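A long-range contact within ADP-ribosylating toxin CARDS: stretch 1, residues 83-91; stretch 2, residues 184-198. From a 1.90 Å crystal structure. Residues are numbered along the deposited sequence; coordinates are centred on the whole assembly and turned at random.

Stretch 1 83-91: IRADQHFYN
Stretch 2 (184-198) HYQELQTQANDQPWL

The most unusual feature of this contact is the way one arginine, extended through chi2 and bent at chi3, is enclosed by a loop that has no regular secondary structure. Arg84, at the end of a strand (phi/psi -70/128), points its CA-to-CB bond toward the second stretch and reaches out with chi1 and chi2 both t, chi3 near 40° and chi4 near 77°. A long chain ending in several N-H groups suits a site lined with oxygens. Its best bond runs from Arg84 NH1 to Thr190 OG1, 2.9 Å and nearly straight at 159°. Arg84 also makes three weak bonds: from Arg84 NE to Tyr185 OH (3.3 Å) and to Gln186 O (3.1 Å), and from Arg84 NH2 to Gln186 O (3.0 Å). Leu188 N lies over one guanidinium face, 3.6 Å from Arg84 NE. Glu187 OE2 packs 3.8 Å from Arg84 CD, but at 4.5 Å from Arg84 NE and well out of the guanidinium plane it offers charge, not a salt bridge or hydrogen bond. Glu187 (chi1 t, chi2 p) also organises its own loop, OE1 accepting from Tyr185 OH at 2.7 Å and OE2 from Gln189 N at 2.9 Å.

Thr190 (chi1 p) suits its place because a hydroxyl can accept and donate at once: OG1 accepts the bond from Arg84 NH1 and donates one to Ala85 O at 2.7 Å. From here the two stretches run side by side in the same direction, with CA atoms 4.4 Å apart for both Asp86-Ala192 and Gln87-Asn193. Between Ala85 and Ala192 the side chains are methyl groups, which meet at 3.7 Å (CB to CB). CA-H...O contacts help join the backbones, from Asp86 CA to Gln191 O (3.2 Å) and from Ala192 CA to Asp86 O (3.4 Å).

Stretch 1 then folds into a type I turn, Asp86 to Phe89, closed by Phe89 N to Asp86 O at 2.9 Å. Asp86 (chi1 p) braces it: OD1 accepts from His88 N at 3.0 Å and from His88 ND1 at 2.6 Å. Asn193 (chi1 -156°, chi2 -47°) binds the turn through both side chain and backbone: ND2 donates to Gln87 O at 3.0 Å, and Asn193 N to Phe89 O at 3.0 Å and weakly to Asp86 O at 3.5 Å. Its OD1 holds its own stretch, accepting from Gln195 N at 3.0 Å.

Tyr90 (chi1 -62°, chi2 87°) offers a flat aromatic face, which receives the edge of Trp197 (chi1 t, chi2 84°), centroids of the Tyr90 ring and the Trp197 five-membered ring 4.7 Å apart and planes at 78°; Tyr90 CD1 and Trp197 CD1 approach to 3.7 Å. A water bridges the two stretches, accepting from Asn91 N (2.8 Å) and donating to Asn193 O (2.8 Å) and Gln195 O (2.7 Å).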

# COMPACT_ATOMS: atom_id res chain seq x y z
N ILE A 83 -11.06 13.70 8.42
CA ILE A 83 -11.57 13.31 9.73
C ILE A 83 -10.41 13.12 10.70
O ILE A 83 -9.51 12.31 10.44
CB ILE A 83 -12.34 11.97 9.62
CG1 ILE A 83 -13.45 12.04 8.56
CG2 ILE A 83 -12.86 11.51 10.98
CD1 ILE A 83 -13.98 10.67 8.11
N ARG A 84 -10.42 13.84 11.82
CA ARG A 84 -9.38 13.68 12.83
C ARG A 84 -9.57 12.32 13.48
O ARG A 84 -10.65 12.00 13.94
CB ARG A 84 -9.44 14.79 13.91
CG ARG A 84 -8.41 14.65 15.03
CD ARG A 84 -8.50 15.81 16.08
NE ARG A 84 -9.89 16.17 16.36
CZ ARG A 84 -10.71 15.47 17.13
NH1 ARG A 84 -10.28 14.36 17.74
NH2 ARG A 84 -11.97 15.86 17.28
N ALA A 85 -8.49 11.54 13.51
CA ALA A 85 -8.52 10.21 14.11
C ALA A 85 -8.28 10.27 15.62
O ALA A 85 -7.59 11.16 16.11
CB ALA A 85 -7.49 9.32 13.46
N ASP A 86 -8.84 9.31 16.35
CA ASP A 86 -8.65 9.23 17.80
C ASP A 86 -8.57 7.75 18.20
O ASP A 86 -8.47 6.89 17.32
CB ASP A 86 -9.76 9.99 18.56
CG ASP A 86 -11.17 9.44 18.29
OD1 ASP A 86 -11.30 8.22 18.06
OD2 ASP A 86 -12.16 10.21 18.34
N GLN A 87 -8.61 7.45 19.49
CA GLN A 87 -8.34 6.08 19.98
C GLN A 87 -9.36 5.04 19.51
O GLN A 87 -9.12 3.83 19.66
CB GLN A 87 -8.25 6.06 21.52
CG GLN A 87 -9.62 6.25 22.17
CD GLN A 87 -9.60 6.23 23.70
OE1 GLN A 87 -8.55 6.39 24.34
NE2 GLN A 87 -10.78 6.04 24.30
N HIS A 88 -10.50 5.45 18.95
CA HIS A 88 -11.39 4.41 18.42
C HIS A 88 -11.22 4.14 16.91
O HIS A 88 -12.03 3.44 16.31
CB HIS A 88 -12.86 4.57 18.88
CG HIS A 88 -13.72 5.46 18.03
ND1 HIS A 88 -13.48 6.81 17.87
CD2 HIS A 88 -14.88 5.21 17.38
CE1 HIS A 88 -14.43 7.34 17.12
NE2 HIS A 88 -15.30 6.39 16.81
N PHE A 89 -10.14 4.67 16.34
CA PHE A 89 -9.74 4.38 14.96
C PHE A 89 -8.59 3.36 14.95
O PHE A 89 -7.56 3.60 15.57
CB PHE A 89 -9.24 5.64 14.26
CG PHE A 89 -10.29 6.68 13.97
CD1 PHE A 89 -11.00 7.29 15.00
CD2 PHE A 89 -10.50 7.11 12.67
CE1 PHE A 89 -11.94 8.28 14.73
CE2 PHE A 89 -11.44 8.10 12.38
CZ PHE A 89 -12.15 8.69 13.40
N TYR A 90 -8.75 2.27 14.20
CA TYR A 90 -7.79 1.17 14.18
C TYR A 90 -7.37 0.82 12.77
O TYR A 90 -8.19 0.83 11.86
CB TYR A 90 -8.46 -0.09 14.76
CG TYR A 90 -8.86 0.10 16.19
CD1 TYR A 90 -10.09 0.66 16.52
CD2 TYR A 90 -7.99 -0.25 17.22
CE1 TYR A 90 -10.45 0.88 17.86
CE2 TYR A 90 -8.34 -0.05 18.56
CZ TYR A 90 -9.57 0.51 18.87
OH TYR A 90 -9.91 0.69 20.19
N ASN A 91 -6.12 0.43 12.60
CA ASN A 91 -5.63 0.04 11.27
C ASN A 91 -6.02 -1.40 10.88
O ASN A 91 -5.72 -2.36 11.61
CB ASN A 91 -4.11 0.22 11.17
CG ASN A 91 -3.60 -0.06 9.77
OD1 ASN A 91 -3.17 -1.15 9.48
ND2 ASN A 91 -3.69 0.95 8.88
N HIS A 184 -18.46 22.92 13.40
CA HIS A 184 -18.58 22.07 14.59
C HIS A 184 -17.32 21.25 14.87
O HIS A 184 -17.28 20.48 15.84
CB HIS A 184 -19.76 21.12 14.45
CG HIS A 184 -21.07 21.81 14.23
ND1 HIS A 184 -21.66 22.62 15.18
CD2 HIS A 184 -21.92 21.80 13.17
CE1 HIS A 184 -22.80 23.09 14.71
NE2 HIS A 184 -22.99 22.61 13.49
N TYR A 185 -16.30 21.38 14.03
CA TYR A 185 -15.06 20.64 14.26
C TYR A 185 -14.40 21.08 15.56
O TYR A 185 -14.34 22.26 15.88
CB TYR A 185 -14.07 20.83 13.10
CG TYR A 185 -12.71 20.20 13.38
CD1 TYR A 185 -12.55 18.81 13.36
CD2 TYR A 185 -11.59 20.98 13.65
CE1 TYR A 185 -11.32 18.23 13.61
CE2 TYR A 185 -10.35 20.41 13.91
CZ TYR A 185 -10.23 19.02 13.89
OH TYR A 185 -9.01 18.43 14.14
N GLN A 186 -13.89 20.11 16.32
CA GLN A 186 -13.10 20.43 17.50
C GLN A 186 -11.66 19.96 17.32
O GLN A 186 -11.43 18.79 16.99
CB GLN A 186 -13.73 19.76 18.74
CG GLN A 186 -15.16 20.24 19.02
CD GLN A 186 -15.80 19.52 20.19
OE1 GLN A 186 -15.11 19.02 21.07
NE2 GLN A 186 -17.13 19.47 20.20
N GLU A 187 -10.69 20.86 17.51
CA GLU A 187 -9.28 20.48 17.41
C GLU A 187 -8.83 19.90 18.74
O GLU A 187 -8.55 20.64 19.69
CB GLU A 187 -8.39 21.67 17.03
CG GLU A 187 -6.91 21.30 16.86
CD GLU A 187 -6.74 20.02 16.03
OE1 GLU A 187 -6.98 20.08 14.80
OE2 GLU A 187 -6.40 18.97 16.62
N LEU A 188 -8.78 18.58 18.84
CA LEU A 188 -8.46 17.97 20.12
C LEU A 188 -7.05 17.38 20.21
O LEU A 188 -6.70 16.80 21.23
CB LEU A 188 -9.50 16.92 20.48
CG LEU A 188 -10.91 17.49 20.64
CD1 LEU A 188 -11.90 16.35 20.96
CD2 LEU A 188 -10.94 18.58 21.74
N GLN A 189 -6.26 17.53 19.16
CA GLN A 189 -4.90 16.99 19.12
C GLN A 189 -4.83 15.53 19.58
O GLN A 189 -4.11 15.18 20.52
CB GLN A 189 -3.91 17.87 19.89
CG GLN A 189 -3.88 19.31 19.39
CD GLN A 189 -2.89 20.19 20.15
OE1 GLN A 189 -2.68 20.02 21.35
NE2 GLN A 189 -2.28 21.13 19.45
N THR A 190 -5.58 14.69 18.89
CA THR A 190 -5.61 13.25 19.16
C THR A 190 -4.83 12.52 18.07
O THR A 190 -4.33 13.14 17.13
CB THR A 190 -7.07 12.73 19.17
OG1 THR A 190 -7.72 13.11 17.96
CG2 THR A 190 -7.84 13.32 20.34
N GLN A 191 -4.74 11.20 18.18
CA GLN A 191 -4.14 10.39 17.12
C GLN A 191 -4.87 9.05 17.05
O GLN A 191 -5.49 8.63 18.02
CB GLN A 191 -2.67 10.15 17.41
CG GLN A 191 -2.45 9.32 18.66
CD GLN A 191 -1.01 8.85 18.82
OE1 GLN A 191 -0.07 9.78 18.69
NE2 GLN A 191 -0.75 7.66 19.05
N ALA A 192 -4.78 8.38 15.90
CA ALA A 192 -5.40 7.07 15.76
C ALA A 192 -4.78 6.11 16.77
O ALA A 192 -3.65 6.30 17.19
CB ALA A 192 -5.23 6.54 14.34
N ASN A 193 -5.52 5.07 17.15
CA ASN A 193 -4.97 4.06 18.04
C ASN A 193 -3.77 3.35 17.39
O ASN A 193 -3.87 2.89 16.25
CB ASN A 193 -6.06 3.03 18.39
CG ASN A 193 -5.76 2.33 19.71
OD1 ASN A 193 -4.64 1.89 19.94
ND2 ASN A 193 -6.75 2.29 20.60
N ASP A 194 -2.64 3.24 18.09
CA ASP A 194 -1.48 2.55 17.48
C ASP A 194 -1.47 1.05 17.74
O ASP A 194 -0.52 0.37 17.35
CB ASP A 194 -0.13 3.19 17.87
CG ASP A 194 0.18 3.12 19.37
OD1 ASP A 194 -0.61 2.53 20.14
OD2 ASP A 194 1.23 3.66 19.78
N GLN A 195 -2.51 0.55 18.38
CA GLN A 195 -2.62 -0.88 18.68
C GLN A 195 -3.52 -1.62 17.70
O GLN A 195 -4.44 -1.04 17.13
CB GLN A 195 -3.20 -1.08 20.08
CG GLN A 195 -2.69 -0.12 21.11
CD GLN A 195 -1.68 -0.75 21.99
OE1 GLN A 195 -2.00 -1.23 23.07
NE2 GLN A 195 -0.43 -0.74 21.55
N PRO A 196 -3.27 -2.92 17.53
CA PRO A 196 -4.18 -3.76 16.74
C PRO A 196 -5.49 -3.89 17.49
O PRO A 196 -5.52 -3.93 18.74
CB PRO A 196 -3.49 -5.13 16.70
CG PRO A 196 -2.33 -5.06 17.60
CD PRO A 196 -2.14 -3.67 18.12
N TRP A 197 -6.58 -3.95 16.74
CA TRP A 197 -7.90 -4.06 17.34
C TRP A 197 -8.18 -5.48 17.86
O TRP A 197 -7.82 -6.46 17.21
CB TRP A 197 -8.97 -3.72 16.30
CG TRP A 197 -10.34 -3.77 16.86
CD1 TRP A 197 -10.98 -2.78 17.56
CD2 TRP A 197 -11.25 -4.87 16.78
NE1 TRP A 197 -12.24 -3.21 17.92
CE2 TRP A 197 -12.44 -4.48 17.45
CE3 TRP A 197 -11.19 -6.14 16.21
CZ2 TRP A 197 -13.54 -5.32 17.56
CZ3 TRP A 197 -12.30 -6.98 16.33
CH2 TRP A 197 -13.45 -6.56 17.00
N LEU A 198 -8.82 -5.57 19.02
CA LEU A 198 -9.42 -6.81 19.50
C LEU A 198 -10.72 -6.38 20.16
O LEU A 198 -10.83 -5.23 20.57
CB LEU A 198 -8.52 -7.50 20.54
CG LEU A 198 -7.30 -8.26 19.99
CD1 LEU A 198 -6.55 -8.93 21.12
CD2 LEU A 198 -7.71 -9.29 18.94
O HOH W 1 -4.44 0.49 14.88